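PDB 5O1L: rubber oxygenase from Streptomyces sp., which cleaves the double bonds of poly(cis-1,4-isoprene) in natural and synthetic rubber by adding dioxygen, using a non-covalently bound b-type heme, to give oligo-isoprenoids with keto and aldehyde ends. Local coordinates for residues I188-A191 with V192-M196; V201-L204 with L205-P209; P221-Q224 with A225-M228; T230-S233 with L234-V238; L258-W261 with Q262-H266. All coordinates share one frame; numbering follows the deposited sequence.

Interaction 1: I188-A191 with V192-M196; sequences IVTA and VKTRM. With HEM (protoporphyrin IX containing Fe), chain C.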
# COMPACT_ATOMS: atom_id res chain seq x y z
N ILE A 188 -0.56 12.26 7.98
CA ILE A 188 -1.72 12.15 8.87
C ILE A 188 -3.02 12.52 8.15
O ILE A 188 -4.01 11.84 8.26
CB ILE A 188 -1.53 13.06 10.07
CG1 ILE A 188 -0.30 12.60 10.88
CG2 ILE A 188 -2.82 13.05 10.91
CD1 ILE A 188 0.11 13.52 11.99
N VAL A 189 -2.94 13.60 7.38
CA VAL A 189 -4.05 14.01 6.52
C VAL A 189 -4.47 12.88 5.59
O VAL A 189 -5.65 12.52 5.57
CB VAL A 189 -3.71 15.27 5.78
CG1 VAL A 189 -4.83 15.66 4.86
CG2 VAL A 189 -3.35 16.37 6.77
N THR A 190 -3.50 12.28 4.89
CA THR A 190 -3.80 11.22 3.94
C THR A 190 -4.38 10.04 4.66
O THR A 190 -5.32 9.43 4.21
CB THR A 190 -2.50 10.81 3.23
OG1 THR A 190 -2.15 11.95 2.44
CG2 THR A 190 -2.70 9.56 2.37
N ALA A 191 -3.79 9.67 5.82
CA ALA A 191 -4.32 8.53 6.56
C ALA A 191 -5.74 8.72 7.03
O ALA A 191 -6.59 7.80 6.94
CB ALA A 191 -3.45 8.21 7.75
N VAL A 192 -6.06 9.88 7.58
CA VAL A 192 -7.37 10.15 8.08
C VAL A 192 -8.40 10.19 6.89
O VAL A 192 -9.47 9.58 6.98
CB VAL A 192 -7.43 11.43 8.88
CG1 VAL A 192 -8.88 11.83 9.17
CG2 VAL A 192 -6.64 11.32 10.15
N LYS A 193 -8.02 10.84 5.80
CA LYS A 193 -8.91 10.83 4.64
C LYS A 193 -9.11 9.43 4.11
O LYS A 193 -10.21 9.09 3.71
CB LYS A 193 -8.33 11.76 3.58
CG LYS A 193 -8.44 13.26 3.96
CD LYS A 193 -7.96 14.16 2.84
CE LYS A 193 -8.07 15.60 3.25
NZ LYS A 193 -7.65 16.51 2.17
N THR A 194 -8.04 8.59 4.06
CA THR A 194 -8.17 7.21 3.62
C THR A 194 -9.09 6.44 4.49
O THR A 194 -9.92 5.65 4.02
CB THR A 194 -6.78 6.57 3.50
OG1 THR A 194 -5.94 7.32 2.59
CG2 THR A 194 -6.92 5.07 3.11
N ARG A 195 -8.92 6.59 5.82
CA ARG A 195 -9.82 5.92 6.75
C ARG A 195 -11.28 6.25 6.46
O ARG A 195 -12.17 5.40 6.50
CB ARG A 195 -9.38 6.29 8.15
CG ARG A 195 -10.04 5.61 9.25
CD ARG A 195 -9.30 5.83 10.53
NE ARG A 195 -10.11 5.22 11.50
CZ ARG A 195 -10.05 5.40 12.79
NH1 ARG A 195 -9.21 6.24 13.27
NH2 ARG A 195 -10.91 4.77 13.59
N MET A 196 -11.53 7.51 6.13
CA MET A 196 -12.89 7.97 5.82
C MET A 196 -13.36 7.41 4.45
O MET A 196 -14.53 6.94 4.36
CB MET A 196 -12.96 9.50 5.78
CG MET A 196 -12.70 10.19 7.09
SD MET A 196 -12.46 12.00 6.92
CE MET A 196 -13.89 12.41 5.98
CHA HEM C . -9.25 3.99 -1.34
CHB HEM C . -5.02 3.21 0.69
CHC HEM C . -6.41 -1.20 1.90
CHD HEM C . -10.17 -0.72 -1.01
C1A HEM C . -8.01 4.12 -0.83
C2A HEM C . -7.28 5.36 -0.91
C3A HEM C . -6.07 5.13 -0.38
C4A HEM C . -6.04 3.82 0.08
CMA HEM C . -4.97 6.16 -0.30
CAA HEM C . -7.75 6.71 -1.52
CBA HEM C . -7.53 6.69 -3.04
CGA HEM C . -7.56 8.09 -3.56
O1A HEM C . -8.70 8.54 -3.69
O2A HEM C . -6.45 8.71 -3.80
C1B HEM C . -5.05 1.94 1.24
C2B HEM C . -3.95 1.40 1.96
C3B HEM C . -4.30 0.18 2.34
C4B HEM C . -5.63 -0.08 1.82
CMB HEM C . -2.64 2.08 2.28
CAB HEM C . -3.70 -0.85 3.16
CBB HEM C . -2.43 -0.79 3.82
C1C HEM C . -7.58 -1.48 1.21
C2C HEM C . -8.15 -2.81 1.13
C3C HEM C . -9.22 -2.63 0.32
C4C HEM C . -9.21 -1.25 -0.12
CMC HEM C . -7.70 -4.03 1.90
CAC HEM C . -10.18 -3.66 -0.12
CBC HEM C . -10.36 -4.97 0.30
C1D HEM C . -10.23 0.60 -1.36
C2D HEM C . -11.31 1.19 -2.16
C3D HEM C . -11.07 2.49 -2.27
C4D HEM C . -9.86 2.74 -1.49
CMD HEM C . -12.38 0.37 -2.78
CAD HEM C . -11.91 3.54 -3.05
CBD HEM C . -11.41 3.52 -4.49
CGD HEM C . -12.27 4.49 -5.31
O1D HEM C . -11.68 5.47 -5.83
O2D HEM C . -13.51 4.36 -5.48
NA HEM C . -7.25 3.19 -0.18
NB HEM C . -6.00 0.99 1.17
NC HEM C . -8.20 -0.54 0.43
ND HEM C . -9.42 1.59 -0.91
FE HEM C . -7.74 1.31 0.14

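Interaction 2: V201-L204 with L205-P209; sequences VRHL and LPQSP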
# COMPACT_ATOMS: atom_id res chain seq x y z
N VAL A 201 -16.75 3.40 1.56
CA VAL A 201 -16.83 2.19 0.76
C VAL A 201 -17.59 1.08 1.43
O VAL A 201 -18.31 0.32 0.78
CB VAL A 201 -15.43 1.75 0.29
CG1 VAL A 201 -15.44 0.39 -0.41
CG2 VAL A 201 -14.88 2.83 -0.65
N ARG A 202 -17.42 0.95 2.74
CA ARG A 202 -18.10 -0.11 3.50
C ARG A 202 -19.61 0.12 3.49
O ARG A 202 -20.38 -0.83 3.56
CB ARG A 202 -17.57 -0.18 4.91
CG ARG A 202 -16.13 -0.64 5.00
CD ARG A 202 -15.77 -1.02 6.42
NE ARG A 202 -14.33 -1.20 6.52
CZ ARG A 202 -13.51 -0.22 6.88
NH1 ARG A 202 -13.90 0.99 7.29
NH2 ARG A 202 -12.18 -0.47 6.77
N HIS A 203 -20.02 1.38 3.43
CA HIS A 203 -21.45 1.69 3.31
C HIS A 203 -21.94 1.50 1.87
O HIS A 203 -23.08 1.04 1.64
CB HIS A 203 -21.66 3.10 3.81
CG HIS A 203 -23.10 3.51 3.91
ND1 HIS A 203 -23.62 4.56 3.21
CD2 HIS A 203 -24.11 2.99 4.65
CE1 HIS A 203 -24.91 4.68 3.49
NE2 HIS A 203 -25.24 3.72 4.34
N LEU A 204 -21.12 1.79 0.88
CA LEU A 204 -21.51 1.81 -0.53
C LEU A 204 -21.46 0.47 -1.22
O LEU A 204 -22.42 0.10 -1.91
CB LEU A 204 -20.66 2.81 -1.33
CG LEU A 204 -20.94 4.22 -0.82
CD1 LEU A 204 -19.93 5.19 -1.38
CD2 LEU A 204 -22.35 4.68 -1.19
N LEU A 205 -20.35 -0.27 -1.10
CA LEU A 205 -20.17 -1.47 -1.91
C LEU A 205 -21.26 -2.53 -1.66
O LEU A 205 -21.60 -3.22 -2.62
CB LEU A 205 -18.77 -2.09 -1.76
CG LEU A 205 -17.73 -1.62 -2.73
CD1 LEU A 205 -16.35 -2.28 -2.43
CD2 LEU A 205 -18.05 -1.82 -4.21
N PRO A 206 -21.73 -2.71 -0.39
CA PRO A 206 -22.78 -3.72 -0.23
C PRO A 206 -24.07 -3.39 -0.96
O PRO A 206 -24.89 -4.27 -1.15
CB PRO A 206 -22.98 -3.78 1.28
CG PRO A 206 -21.63 -3.43 1.81
CD PRO A 206 -21.27 -2.26 0.95
N GLN A 207 -24.20 -2.15 -1.40
CA GLN A 207 -25.34 -1.74 -2.26
C GLN A 207 -25.09 -2.04 -3.74
O GLN A 207 -25.98 -1.77 -4.57
CB GLN A 207 -25.71 -0.26 -1.97
CG GLN A 207 -25.99 0.05 -0.49
CD GLN A 207 -26.32 1.51 -0.20
OE1 GLN A 207 -27.24 2.07 -0.80
NE2 GLN A 207 -25.58 2.15 0.72
N SER A 208 -23.95 -2.62 -4.12
CA SER A 208 -23.64 -3.01 -5.50
C SER A 208 -23.91 -4.49 -5.68
O SER A 208 -23.26 -5.31 -5.08
CB SER A 208 -22.16 -2.74 -5.84
OG SER A 208 -21.67 -3.60 -6.88
N PRO A 209 -24.89 -4.86 -6.51
CA PRO A 209 -25.10 -6.29 -6.66
C PRO A 209 -23.95 -7.10 -7.23
O PRO A 209 -23.75 -8.23 -6.81
CB PRO A 209 -26.34 -6.35 -7.59
CG PRO A 209 -27.08 -5.11 -7.25
CD PRO A 209 -26.01 -4.07 -7.09

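Interaction 3: P221-Q224 with A225-M228; sequences PISQ and ADIM. With HEM (protoporphyrin IX containing Fe), chain C.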
# COMPACT_ATOMS: atom_id res chain seq x y z
N PRO A 221 -17.06 -4.92 2.99
CA PRO A 221 -15.70 -5.04 2.49
C PRO A 221 -14.69 -4.37 3.46
O PRO A 221 -15.04 -3.65 4.38
CB PRO A 221 -15.74 -4.21 1.21
CG PRO A 221 -16.71 -3.14 1.57
CD PRO A 221 -17.80 -3.83 2.34
N ILE A 222 -13.43 -4.61 3.16
CA ILE A 222 -12.31 -3.94 3.79
C ILE A 222 -12.30 -4.20 5.30
O ILE A 222 -12.32 -3.29 6.14
CB ILE A 222 -12.20 -2.41 3.49
CG1 ILE A 222 -12.64 -2.02 2.08
CG2 ILE A 222 -10.75 -1.96 3.74
CD1 ILE A 222 -12.58 -0.56 1.83
N SER A 223 -12.26 -5.47 5.66
CA SER A 223 -12.09 -5.81 7.08
C SER A 223 -10.66 -5.48 7.53
O SER A 223 -9.78 -5.23 6.70
CB SER A 223 -12.35 -7.31 7.31
OG SER A 223 -11.33 -8.07 6.71
N GLN A 224 -10.45 -5.46 8.83
CA GLN A 224 -9.11 -5.29 9.44
C GLN A 224 -8.16 -6.31 8.83
O GLN A 224 -6.99 -6.01 8.55
CB GLN A 224 -9.17 -5.50 10.95
CG GLN A 224 -9.97 -4.44 11.71
CD GLN A 224 -9.17 -3.23 12.03
OE1 GLN A 224 -9.67 -2.08 11.94
NE2 GLN A 224 -7.92 -3.42 12.32
N ALA A 225 -8.62 -7.56 8.73
CA ALA A 225 -7.79 -8.63 8.15
C ALA A 225 -7.41 -8.28 6.72
O ALA A 225 -6.24 -8.46 6.31
CB ALA A 225 -8.52 -9.99 8.22
N ASP A 226 -8.36 -7.80 5.94
CA ASP A 226 -8.09 -7.42 4.58
C ASP A 226 -7.01 -6.28 4.48
O ASP A 226 -6.08 -6.35 3.65
CB ASP A 226 -9.37 -6.92 3.87
CG ASP A 226 -10.46 -7.98 3.71
OD1 ASP A 226 -10.10 -9.15 3.55
OD2 ASP A 226 -11.64 -7.53 3.55
N ILE A 227 -7.12 -5.33 5.38
CA ILE A 227 -6.17 -4.22 5.39
C ILE A 227 -4.76 -4.80 5.66
O ILE A 227 -3.78 -4.40 4.99
CB ILE A 227 -6.54 -3.11 6.36
CG1 ILE A 227 -7.90 -2.50 5.98
CG2 ILE A 227 -5.44 -2.04 6.45
CD1 ILE A 227 -8.40 -1.54 7.00
N MET A 228 -4.67 -5.70 6.62
CA MET A 228 -3.36 -6.30 6.94
C MET A 228 -2.78 -7.17 5.83
O MET A 228 -1.60 -7.18 5.61
CB MET A 228 -3.40 -7.00 8.29
CG MET A 228 -3.44 -6.03 9.41
SD MET A 228 -2.11 -4.77 9.43
CE MET A 228 -0.73 -5.78 9.33
CHA HEM C . -9.25 3.99 -1.34
CHB HEM C . -5.02 3.21 0.69
CHC HEM C . -6.41 -1.20 1.90
CHD HEM C . -10.17 -0.72 -1.01
C1A HEM C . -8.01 4.12 -0.83
C2A HEM C . -7.28 5.36 -0.91
C3A HEM C . -6.07 5.13 -0.38
C4A HEM C . -6.04 3.82 0.08
CMA HEM C . -4.97 6.16 -0.30
CAA HEM C . -7.75 6.71 -1.52
CBA HEM C . -7.53 6.69 -3.04
CGA HEM C . -7.56 8.09 -3.56
O1A HEM C . -8.70 8.54 -3.69
O2A HEM C . -6.45 8.71 -3.80
C1B HEM C . -5.05 1.94 1.24
C2B HEM C . -3.95 1.40 1.96
C3B HEM C . -4.30 0.18 2.34
C4B HEM C . -5.63 -0.08 1.82
CMB HEM C . -2.64 2.08 2.28
CAB HEM C . -3.70 -0.85 3.16
CBB HEM C . -2.43 -0.79 3.82
C1C HEM C . -7.58 -1.48 1.21
C2C HEM C . -8.15 -2.81 1.13
C3C HEM C . -9.22 -2.63 0.32
C4C HEM C . -9.21 -1.25 -0.12
CMC HEM C . -7.70 -4.03 1.90
CAC HEM C . -10.18 -3.66 -0.12
CBC HEM C . -10.36 -4.97 0.30
C1D HEM C . -10.23 0.60 -1.36
C2D HEM C . -11.31 1.19 -2.16
C3D HEM C . -11.07 2.49 -2.27
C4D HEM C . -9.86 2.74 -1.49
CMD HEM C . -12.38 0.37 -2.78
CAD HEM C . -11.91 3.54 -3.05
CBD HEM C . -11.41 3.52 -4.49
CGD HEM C . -12.27 4.49 -5.31
O1D HEM C . -11.68 5.47 -5.83
O2D HEM C . -13.51 4.36 -5.48
NA HEM C . -7.25 3.19 -0.18
NB HEM C . -6.00 0.99 1.17
NC HEM C . -8.20 -0.54 0.43
ND HEM C . -9.42 1.59 -0.91
FE HEM C . -7.74 1.31 0.14
O HOH W 1 -13.29 -6.72 1.09

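Interaction 4: T230-S233 with L234-V238; sequences TWHS and LATFV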
# COMPACT_ATOMS: atom_id res chain seq x y z
N THR A 230 -3.15 -6.51 2.61
CA THR A 230 -2.63 -5.48 1.74
C THR A 230 -1.32 -4.90 2.35
O THR A 230 -0.30 -4.66 1.66
CB THR A 230 -3.72 -4.46 1.40
OG1 THR A 230 -4.63 -5.17 0.54
CG2 THR A 230 -3.10 -3.30 0.69
N TRP A 231 -1.32 -4.67 3.68
CA TRP A 231 -0.11 -4.19 4.33
C TRP A 231 1.11 -5.14 4.08
O TRP A 231 2.22 -4.69 3.81
CB TRP A 231 -0.41 -4.10 5.84
CG TRP A 231 0.59 -3.44 6.70
CD1 TRP A 231 0.56 -2.14 7.14
CD2 TRP A 231 1.72 -4.01 7.36
NE1 TRP A 231 1.60 -1.88 8.01
CE2 TRP A 231 2.35 -3.01 8.14
CE3 TRP A 231 2.32 -5.26 7.35
CZ2 TRP A 231 3.43 -3.28 8.96
CZ3 TRP A 231 3.41 -5.50 8.15
CH2 TRP A 231 3.99 -4.53 8.90
N HIS A 232 0.87 -6.45 4.13
CA HIS A 232 1.93 -7.42 3.88
C HIS A 232 2.41 -7.38 2.44
O HIS A 232 3.59 -7.63 2.20
CB HIS A 232 1.48 -8.79 4.27
CG HIS A 232 1.52 -8.98 5.74
ND1 HIS A 232 2.64 -8.86 6.51
CD2 HIS A 232 0.51 -9.26 6.62
CE1 HIS A 232 2.32 -9.07 7.78
NE2 HIS A 232 1.04 -9.34 7.86
N SER A 233 1.53 -7.01 1.52
CA SER A 233 1.89 -6.86 0.08
C SER A 233 2.74 -5.62 -0.15
O SER A 233 3.37 -5.56 -1.20
CB SER A 233 0.66 -6.83 -0.79
OG SER A 233 0.05 -5.57 -0.84
N LEU A 234 2.81 -4.76 0.83
CA LEU A 234 3.58 -3.53 0.82
C LEU A 234 4.77 -3.66 1.71
O LEU A 234 5.81 -4.09 1.22
CB LEU A 234 2.67 -2.35 1.27
CG LEU A 234 1.61 -2.01 0.23
CD1 LEU A 234 0.44 -1.24 0.83
CD2 LEU A 234 2.26 -1.20 -0.88
N ALA A 235 4.69 -3.39 2.99
CA ALA A 235 5.84 -3.40 3.91
C ALA A 235 6.66 -4.70 3.88
O ALA A 235 7.85 -4.69 3.67
CB ALA A 235 5.38 -3.13 5.30
N THR A 236 5.98 -5.81 4.16
CA THR A 236 6.75 -7.04 4.35
C THR A 236 7.37 -7.46 3.03
O THR A 236 8.51 -7.98 3.02
CB THR A 236 5.79 -8.16 4.83
OG1 THR A 236 5.07 -7.55 5.95
CG2 THR A 236 6.53 -9.29 5.36
N PHE A 237 6.63 -7.33 1.94
CA PHE A 237 7.16 -7.66 0.61
C PHE A 237 8.34 -6.80 0.23
O PHE A 237 9.39 -7.32 -0.20
CB PHE A 237 6.03 -7.44 -0.44
CG PHE A 237 6.50 -7.50 -1.87
CD1 PHE A 237 6.83 -8.65 -2.42
CD2 PHE A 237 6.56 -6.33 -2.59
CE1 PHE A 237 7.23 -8.68 -3.83
CE2 PHE A 237 6.98 -6.32 -3.92
CZ PHE A 237 7.29 -7.51 -4.50
N VAL A 238 8.25 -5.50 0.39
CA VAL A 238 9.35 -4.63 -0.02
C VAL A 238 10.57 -4.92 0.75
O VAL A 238 11.68 -4.95 0.16
CB VAL A 238 8.92 -3.15 0.09
CG1 VAL A 238 10.09 -2.19 -0.08
CG2 VAL A 238 7.91 -2.88 -0.92

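Interaction 5: L258-W261 with Q262-H266; sequences LHVW and QVSAH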
# COMPACT_ATOMS: atom_id res chain seq x y z
N LEU A 258 9.94 -0.61 9.46
CA LEU A 258 8.82 -1.26 10.09
C LEU A 258 7.99 -0.29 10.91
O LEU A 258 6.77 -0.29 10.83
CB LEU A 258 9.30 -2.39 10.99
CG LEU A 258 8.21 -3.13 11.79
CD1 LEU A 258 7.19 -3.80 10.90
CD2 LEU A 258 8.92 -4.17 12.64
N HIS A 259 8.65 0.54 11.67
CA HIS A 259 7.95 1.53 12.53
C HIS A 259 7.10 2.46 11.72
O HIS A 259 5.95 2.74 12.10
CB HIS A 259 8.94 2.25 13.42
CG HIS A 259 8.30 3.04 14.51
ND1 HIS A 259 7.59 2.42 15.51
CD2 HIS A 259 8.22 4.36 14.75
CE1 HIS A 259 7.10 3.37 16.33
NE2 HIS A 259 7.49 4.53 15.92
N VAL A 260 7.62 2.97 10.62
CA VAL A 260 6.77 3.80 9.73
C VAL A 260 5.52 3.06 9.34
O VAL A 260 4.41 3.64 9.36
CB VAL A 260 7.57 4.25 8.50
CG1 VAL A 260 6.68 4.90 7.46
CG2 VAL A 260 8.71 5.15 8.82
N TRP A 261 5.62 1.82 8.93
CA TRP A 261 4.49 1.01 8.52
C TRP A 261 3.58 0.65 9.66
O TRP A 261 2.36 0.57 9.50
CB TRP A 261 4.93 -0.18 7.65
CG TRP A 261 5.27 0.26 6.29
CD1 TRP A 261 6.45 0.69 5.78
CD2 TRP A 261 4.29 0.42 5.24
NE1 TRP A 261 6.26 1.11 4.47
CE2 TRP A 261 4.97 0.90 4.12
CE3 TRP A 261 2.95 0.17 5.16
CZ2 TRP A 261 4.31 1.15 2.90
CZ3 TRP A 261 2.30 0.36 3.97
CH2 TRP A 261 2.99 0.90 2.87
N GLN A 262 4.09 0.48 10.87
CA GLN A 262 3.25 0.21 12.03
C GLN A 262 2.40 1.45 12.36
O GLN A 262 1.20 1.33 12.55
CB GLN A 262 4.11 -0.19 13.24
CG GLN A 262 4.83 -1.53 13.19
CD GLN A 262 5.86 -1.66 14.26
OE1 GLN A 262 6.55 -0.70 14.64
NE2 GLN A 262 5.96 -2.90 14.76
N VAL A 263 3.05 2.62 12.45
CA VAL A 263 2.33 3.81 12.78
C VAL A 263 1.31 4.07 11.67
O VAL A 263 0.17 4.42 11.95
CB VAL A 263 3.29 4.97 12.93
CG1 VAL A 263 2.55 6.33 12.94
CG2 VAL A 263 4.18 4.80 14.16
N SER A 264 1.71 3.83 10.42
CA SER A 264 0.75 4.12 9.33
C SER A 264 -0.44 3.21 9.39
O SER A 264 -1.57 3.66 9.14
CB SER A 264 1.45 4.01 8.01
OG SER A 264 2.50 4.97 7.87
N ALA A 265 -0.30 1.95 9.70
CA ALA A 265 -1.42 1.02 9.89
C ALA A 265 -2.34 1.55 10.97
O ALA A 265 -3.56 1.57 10.79
CB ALA A 265 -0.92 -0.35 10.25
N HIS A 266 -1.79 1.99 12.10
CA HIS A 266 -2.67 2.57 13.17
C HIS A 266 -3.40 3.76 12.63
O HIS A 266 -4.63 3.87 12.87
CB HIS A 266 -1.75 2.99 14.31
CG HIS A 266 -2.48 3.60 15.45
ND1 HIS A 266 -2.91 4.91 15.57
CD2 HIS A 266 -2.81 3.00 16.60
CE1 HIS A 266 -3.50 5.05 16.77
NE2 HIS A 266 -3.48 3.88 17.39
O HOH W 2 8.76 -0.54 16.25

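Interaction 1: I188-A191 with V192-M196
Thr190 and Thr194 meet one turn apart on helix 187-204, a local contact within a single helix whose Thr194 side lines the heme pocket. Successive i to i+4 backbone bonds run from Val192 to Ile188, Lys193 to Val189, Thr194 to Thr190 and Arg195 to Ala191. Thr190 O is gripped twice: Thr194 N donates at 2.9 Å, and Thr194 OG1 donates at 2.7 Å from the other face of the carbonyl plane, lying 38° out of it. With OG1 anti to the carbonyl carbon (chi1 -58°), the hydroxyl is turned back along the helix, while the CG2 branch is left to meet the porphyrin. There CG2 stands over the face of the macrocycle at pyrrole A, 3.4 Å from HEM C4A, and OG1 lies 3.3 Å from the methyl HEM CMA. Replacing Thr194 by an alanine is likely to take the hydroxyl donor from Thr190 O and open a gap over that face, close to His198, the probable axial ligand of the iron. Farther round the helix, Val189 and Lys193 run side by side, the extended lysine chain laying CE 3.6 Å from Val189 CG1. Its ammonium end goes beyond the helix to the carbonyl oxygens of Leu79 and Trp82. The guanidinium of Arg195 leads away from residues 188-191 to salt bridges with Asp56 and Glu58. Ile188 and Val192 touch more loosely through their CG2 methyls. Around this turn, helix 251-267 covers Ile188 and Ala191 through Met267, and helix 95-104 packs on Arg195 and Met196.

Interaction 2: V201-L204 with L205-P209
Val201 and Leu205 carry the apolar part of this local contact, at the C-terminal end of helix 187-204. Their side chains lie alongside each other, pointing the same way, and Val201 CG1 meets Leu205 CD1 at 3.5 Å, tighter than usual for two carbons. With CG1 anti to the backbone N (chi1 173°), Val201 presents that methyl to the leucine; it also touches the heme, while Leu205 packs on Ala151 and Tyr154 of helix 146-154.

The backbone bonds change character along the segment. Leu205 N donates almost straight to Val201 O (2.8 Å, 174°), a regular helical bond. Pro206, lacking an N-H, sets its CD 3.1 Å from Arg202 O, where a helical donor would otherwise stand. Gln207 N turns back to Leu204 O at 2.9 Å, the i to i+3 bond of a tighter 3-10 turn.

Side-chain polarity centres on Gln207. Its chain, extended beyond CG, runs back along the helix end, and NE2 donates to His203 O at 2.9 Å, approaching from above the carbonyl plane. The same nitrogen sits over the centre of one face of the His203 ring, 3.8 Å from His203 CE1, with ring and amide planes 77° apart. Arg202 points elsewhere, to Asp60.

An alpha-helix thus ends in a 3-10 turn through Leu205-Gln207, after which Ser208 N-caps helix 209-214 by accepting from Trp211 N.

Interaction 3: P221-Q224 with A225-M228
Asp226 OD2 is gripped by Ser223 N at 3.0 Å, by a water and by Gln218 NE2, and the first of these bonds is half of a capping box at the start of helix 224-244. The other half runs back: Ser223, the N-cap residue, accepts from Asp226 N through OG at 3.1 Å. For this the hydroxyl stands between the backbone N and the carbonyl carbon (chi1 68°), turned over the first helical turn. Ser223 N approaches OD2 from above the carboxylate plane, 36° out of it. The second carboxylate oxygen, OD1, forms a salt bridge with Arg147, so the capping aspartate is held from outside the helix as well. The water extends the box by one residue, accepting from Ile222 N and donating to Asp226 OD2 at 3.1 Å. Backbone bonds from Ile227 N to Ser223 O and from Met228 N to Gln224 O then begin the regular helix.

The same turn borders the heme. Ile222, in the loop, crosses Ile227 and touches its CG1 with CG2 at 3.7 Å. The CG1-CD1 branch of Ile222 lies on the porphyrin, CG1 being 3.7 Å from the vinyl carbon HEM CAC and CD1 near HEM CHD. Ile222 also packs on His198, the probable axial ligand. Ile227 CG2 approaches the other vinyl group at HEM CAB. The backbone oxygen Asp226 O stands 3.3 Å from the methyl carbon HEM CMC.

Interaction 4: T230-S233 with L234-V238
Thr230 meets Leu234 side by side, CG2 to CD1 at 4.1 Å, while its hydroxyl binds Glu148 and its side chain touches the heme. Thr230 O takes Ser233 OG at 2.7 Å on a lone pair in the carbonyl plane. Next, Trp231, with CG anti to the backbone N (chi1 -171°), swings its indole toward the following turn, where Ala235 CB stands over the six-membered ring, 4.0 Å from its centroid and 3° off the normal: a CH-pi contact. Trp231 NE1 bonds Trp261 O of helix 251-267. Putting an alanine at Trp231 would probably strip Ala235 of that aromatic cover and leave Trp261 O without this donor. Trp231 O takes a bond from Leu234 N and a weak one from Ala235 N. His232 ND1 pairs with Thr236 OG1 at 2.8 Å, the hydroxyl meeting the ring at its edge; NE2 goes to Gln285, fixing the imidazole at both nitrogens. His232 O receives Phe237 N, five residues on, at 3.1 Å. Ser233 O, 3.3 Å from Phe237 CB, is bonded instead to Ser138 OG. The i to i+5 bond and the wider turn at 234-236 mark a pi-bulge in helix 224-244, beside the heme pocket.

Interaction 5: L258-W261 with Q262-H266
Across Leu258-His266 the backbone of helix 251-267 keeps regular i to i+4 bonds, from the nearly straight Val263 N to His259 O (2.9 Å, 176°) to Ala265 N with Trp261 O. One carbonyl takes more: Val260 O accepts Ser264 N at 2.9 Å and Ser264 OG at 2.8 Å, from opposite faces of its plane. With OG anti to the carbonyl carbon (chi1 -63°), the serine hydroxyl folds back onto its own helix, and Ser264 OG is also hydrogen-bonded to Tyr181 OH.

His259 is touched by two residues of the next turn. Val263 CG2 lies over one face of the imidazole, 4.0 Å from the ring centroid and 21° off its normal, a CH-pi contact placed toward the rim. At the ring edge, ND1 donates a long, weak bond to Gln262 OE1 (3.4 Å), with ring and amide planes nearly perpendicular. A water also lies beside both, donating to Gln262 OE1 at 2.7 Å. The far ring nitrogen, NE2, is bonded to Asp112 N, which ties this helix to the loop before helix 113-125.

The helix belongs to the largely helical catalytic domain of this rubber oxygenase, and Trp261, on the flank facing helix 224-244, comes close to the heme. Its indole NE1 is bonded to Tyr134 OH. On another flank, the extended Gln262 chain crosses Leu258, whose CG packs against the amide carbon Gln262 CD at 3.7 Å; the amide NE2 goes on to Pro276 O.

How the interactions relate
Following the chain, all five contacts are local and come in series, none nested or crossing. Interactions 1 and 2 share helix 187-204, the first beside the heme, the second at the helix's C-terminal end, where the chain turns toward helix 209-214. Interaction 3 caps the start of helix 224-244, where the preceding loop ends, and returns to interaction 2: Arg202 NH2 probably bonds Ile222 O, and Val201 packs on Ile222. Interaction 4 lies farther along the same helix. Interaction 5, on helix 251-267, meets it through Trp231 NE1 and Trp261 O, 3.0 Å apart, with the two indoles edge-to-face. Interactions 1 and 3 both touch the heme, their centres about 16 Å apart.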